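PDB 6K9Z: galactose-1-phosphate uridylyltransferase from Pyrobaculum aerophilum str. IM2, which transfers uridylyl groups as a galactose-1-phosphate uridylyltransferase, probably between UDP-glucose and hexose 1-phosphates, and binds zinc. Local coordinates for the interface of chains A and B. Sequence-based numbering; all coordinates share one arbitrary frame. Chains: chain A/B, Galactose-1-phosphate uridylyltransferase.

The interface of chains A and B. Residues chain A 155-156, 159-160, 171-172, 175, 197, 207; chain B 7-8.
B:Phe8, in a loop of chain B, lies against helices 151-167 and 171-178 of chain A, with its backbone carbonyl turned toward the first helix, while B:Pro7 lies against the loop residue A:Tyr197. The site is a largely apolar pocket of chain A that takes up the ring of B:Phe8; its walls also include the imidazole of A:His172, A:Ser160 OG and A:Tyr197 OH. It is one patch of a two-fold symmetric interface, repeated with the chains exchanged; the structure alone does not show that this dimer forms in solution. The B:Phe8 ring stacks on the imidazole of A:His172. Their planes are 9° apart and their centroids 4.1 Å apart. The overlap is offset, with B:Phe8 CE1 above the rim of the imidazole. In A:His172, chi1 -59° puts CG anti to the carbonyl carbon, which carries the imidazole over the phenyl face. The imidazole is tied at both nitrogens. ND1 is hydrogen-bonded to A:Tyr207 OH, 2.7 Å away and in the imidazole plane, with an angle of 157° at the hydrogen. NE2 pairs with A:Ser160 OG at 2.9 Å. That hydroxyl also donates to the backbone O of A:Glu156, from above the carbonyl plane. These second-shell bonds hold the imidazole flat against the phenyl ring. An alanine in place of A:His172 would probably leave the B:Phe8 face without its stacking partner and A:Tyr207 OH without its imidazole mate. A:Leu171 reaches the phenyl ring with CD2, 3.7 Å from B:Phe8 CE1. A:Ile175 CD1 meets the ring tip to tip. A:Glu156 packs its CB and CG methylenes against B:Phe8 CB; its carboxylate is part of the iron site, so the pocket wall adjoins that metal. A:Ala159 CB lies beside the B:Phe8 backbone. B:Pro7 CD sits over one face of the A:Tyr197 ring, 3.7 Å from its centroid, in a CH-pi contact. The hydroxyl OH of A:Tyr197 lies at the phenyl edge, in plane, 3.4 Å from B:Phe8 CE2.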
loop_
_atom_site.group_PDB
_atom_site.type_symbol
_atom_site.label_atom_id
_atom_site.label_comp_id
_atom_site.label_asym_id
_atom_site.label_seq_id
_atom_site.Cartn_x
_atom_site.Cartn_y
_atom_site.Cartn_z
ATOM N N ALA A 155 -5.412 10.374 -8.097
ATOM C CA ALA A 155 -6.695 10.310 -7.347
ATOM C C ALA A 155 -6.849 11.646 -6.580
ATOM O O ALA A 155 -7.940 12.266 -6.633
ATOM C CB ALA A 155 -6.697 9.125 -6.418
ATOM N N GLU A 156 -5.766 12.133 -5.957
ATOM C CA GLU A 156 -5.849 13.363 -5.130
ATOM C C GLU A 156 -6.133 14.559 -6.057
ATOM O O GLU A 156 -6.940 15.445 -5.671
ATOM C CB GLU A 156 -4.583 13.615 -4.330
ATOM C CG GLU A 156 -4.172 12.545 -3.314
ATOM C CD GLU A 156 -3.207 12.990 -2.232
ATOM O OE1 GLU A 156 -2.702 14.169 -2.302
ATOM O OE2 GLU A 156 -2.954 12.199 -1.293
ATOM N N ALA A 159 -9.879 14.481 -7.171
ATOM C CA ALA A 159 -10.806 14.916 -6.102
ATOM C C ALA A 159 -10.637 16.427 -5.864
ATOM O O ALA A 159 -11.676 17.084 -5.654
ATOM C CB ALA A 159 -10.543 14.177 -4.808
ATOM N N SER A 160 -9.397 16.905 -5.832
ATOM C CA SER A 160 -9.051 18.322 -5.562
ATOM C C SER A 160 -9.686 19.225 -6.630
ATOM O O SER A 160 -10.323 20.262 -6.289
ATOM C CB SER A 160 -7.598 18.518 -5.499
ATOM O OG SER A 160 -7.045 17.855 -4.377
ATOM N N LEU A 171 -9.477 22.986 -1.613
ATOM C CA LEU A 171 -9.839 22.173 -0.408
ATOM C C LEU A 171 -8.648 22.101 0.552
ATOM O O LEU A 171 -8.852 22.224 1.762
ATOM C CB LEU A 171 -10.251 20.750 -0.780
ATOM C CG LEU A 171 -10.662 19.879 0.412
ATOM C CD1 LEU A 171 -11.681 20.560 1.315
ATOM C CD2 LEU A 171 -11.190 18.559 -0.099
ATOM N N HIS A 172 -7.434 21.976 0.011
ATOM C CA HIS A 172 -6.218 21.895 0.865
ATOM C C HIS A 172 -6.080 23.190 1.670
ATOM O O HIS A 172 -5.743 23.123 2.857
ATOM C CB HIS A 172 -4.970 21.669 0.005
ATOM C CG HIS A 172 -5.008 20.427 -0.817
ATOM N ND1 HIS A 172 -4.476 19.238 -0.374
ATOM C CD2 HIS A 172 -5.494 20.190 -2.052
ATOM C CE1 HIS A 172 -4.639 18.318 -1.298
ATOM N NE2 HIS A 172 -5.256 18.877 -2.338
ATOM N N ILE A 175 -8.499 23.038 4.582
ATOM C CA ILE A 175 -8.013 22.092 5.626
ATOM C C ILE A 175 -6.874 22.734 6.441
ATOM O O ILE A 175 -6.928 22.764 7.703
ATOM C CB ILE A 175 -7.646 20.747 4.989
ATOM C CG1 ILE A 175 -8.884 19.993 4.521
ATOM C CG2 ILE A 175 -6.830 19.934 5.987
ATOM C CD1 ILE A 175 -8.608 18.750 3.689
ATOM N N TYR A 197 -7.984 12.180 8.461
ATOM C CA TYR A 197 -8.026 10.952 7.615
ATOM C C TYR A 197 -6.647 10.277 7.612
ATOM O O TYR A 197 -6.375 9.514 6.656
ATOM C CB TYR A 197 -8.464 11.329 6.187
ATOM C CG TYR A 197 -7.786 12.576 5.628
ATOM C CD1 TYR A 197 -8.267 13.846 5.905
ATOM C CD2 TYR A 197 -6.634 12.483 4.838
ATOM C CE1 TYR A 197 -7.669 14.984 5.409
ATOM C CE2 TYR A 197 -5.977 13.616 4.394
ATOM C CZ TYR A 197 -6.519 14.873 4.647
ATOM O OH TYR A 197 -5.849 15.992 4.231
ATOM N N TYR A 207 2.230 21.187 5.184
ATOM C CA TYR A 207 1.685 22.034 4.097
ATOM C C TYR A 207 2.205 23.446 4.195
ATOM O O TYR A 207 2.373 23.984 5.296
ATOM C CB TYR A 207 0.173 22.181 4.168
ATOM C CG TYR A 207 -0.640 21.085 3.528
ATOM C CD1 TYR A 207 -0.962 19.916 4.212
ATOM C CD2 TYR A 207 -1.202 21.279 2.284
ATOM C CE1 TYR A 207 -1.776 18.953 3.631
ATOM C CE2 TYR A 207 -2.003 20.334 1.693
ATOM C CZ TYR A 207 -2.315 19.173 2.370
ATOM O OH TYR A 207 -3.127 18.265 1.742
ATOM N N PRO B 7 -10.739 12.564 1.932
ATOM C CA PRO B 7 -11.496 13.349 0.964
ATOM C C PRO B 7 -10.778 13.433 -0.393
ATOM O O PRO B 7 -11.379 13.866 -1.361
ATOM C CB PRO B 7 -11.667 14.664 1.694
ATOM C CG PRO B 7 -10.432 14.806 2.528
ATOM C CD PRO B 7 -10.124 13.401 2.980
ATOM N N PHE B 8 -9.507 13.062 -0.436
ATOM C CA PHE B 8 -8.681 13.165 -1.676
ATOM C C PHE B 8 -8.633 11.815 -2.392
ATOM O O PHE B 8 -8.402 11.801 -3.593
ATOM C CB PHE B 8 -7.291 13.716 -1.347
ATOM C CG PHE B 8 -7.318 15.096 -0.753
ATOM C CD1 PHE B 8 -7.729 16.196 -1.502
ATOM C CD2 PHE B 8 -7.008 15.297 0.579
ATOM C CE1 PHE B 8 -7.805 17.467 -0.942
ATOM C CE2 PHE B 8 -7.020 16.576 1.119
ATOM C CZ PHE B 8 -7.470 17.655 0.380
#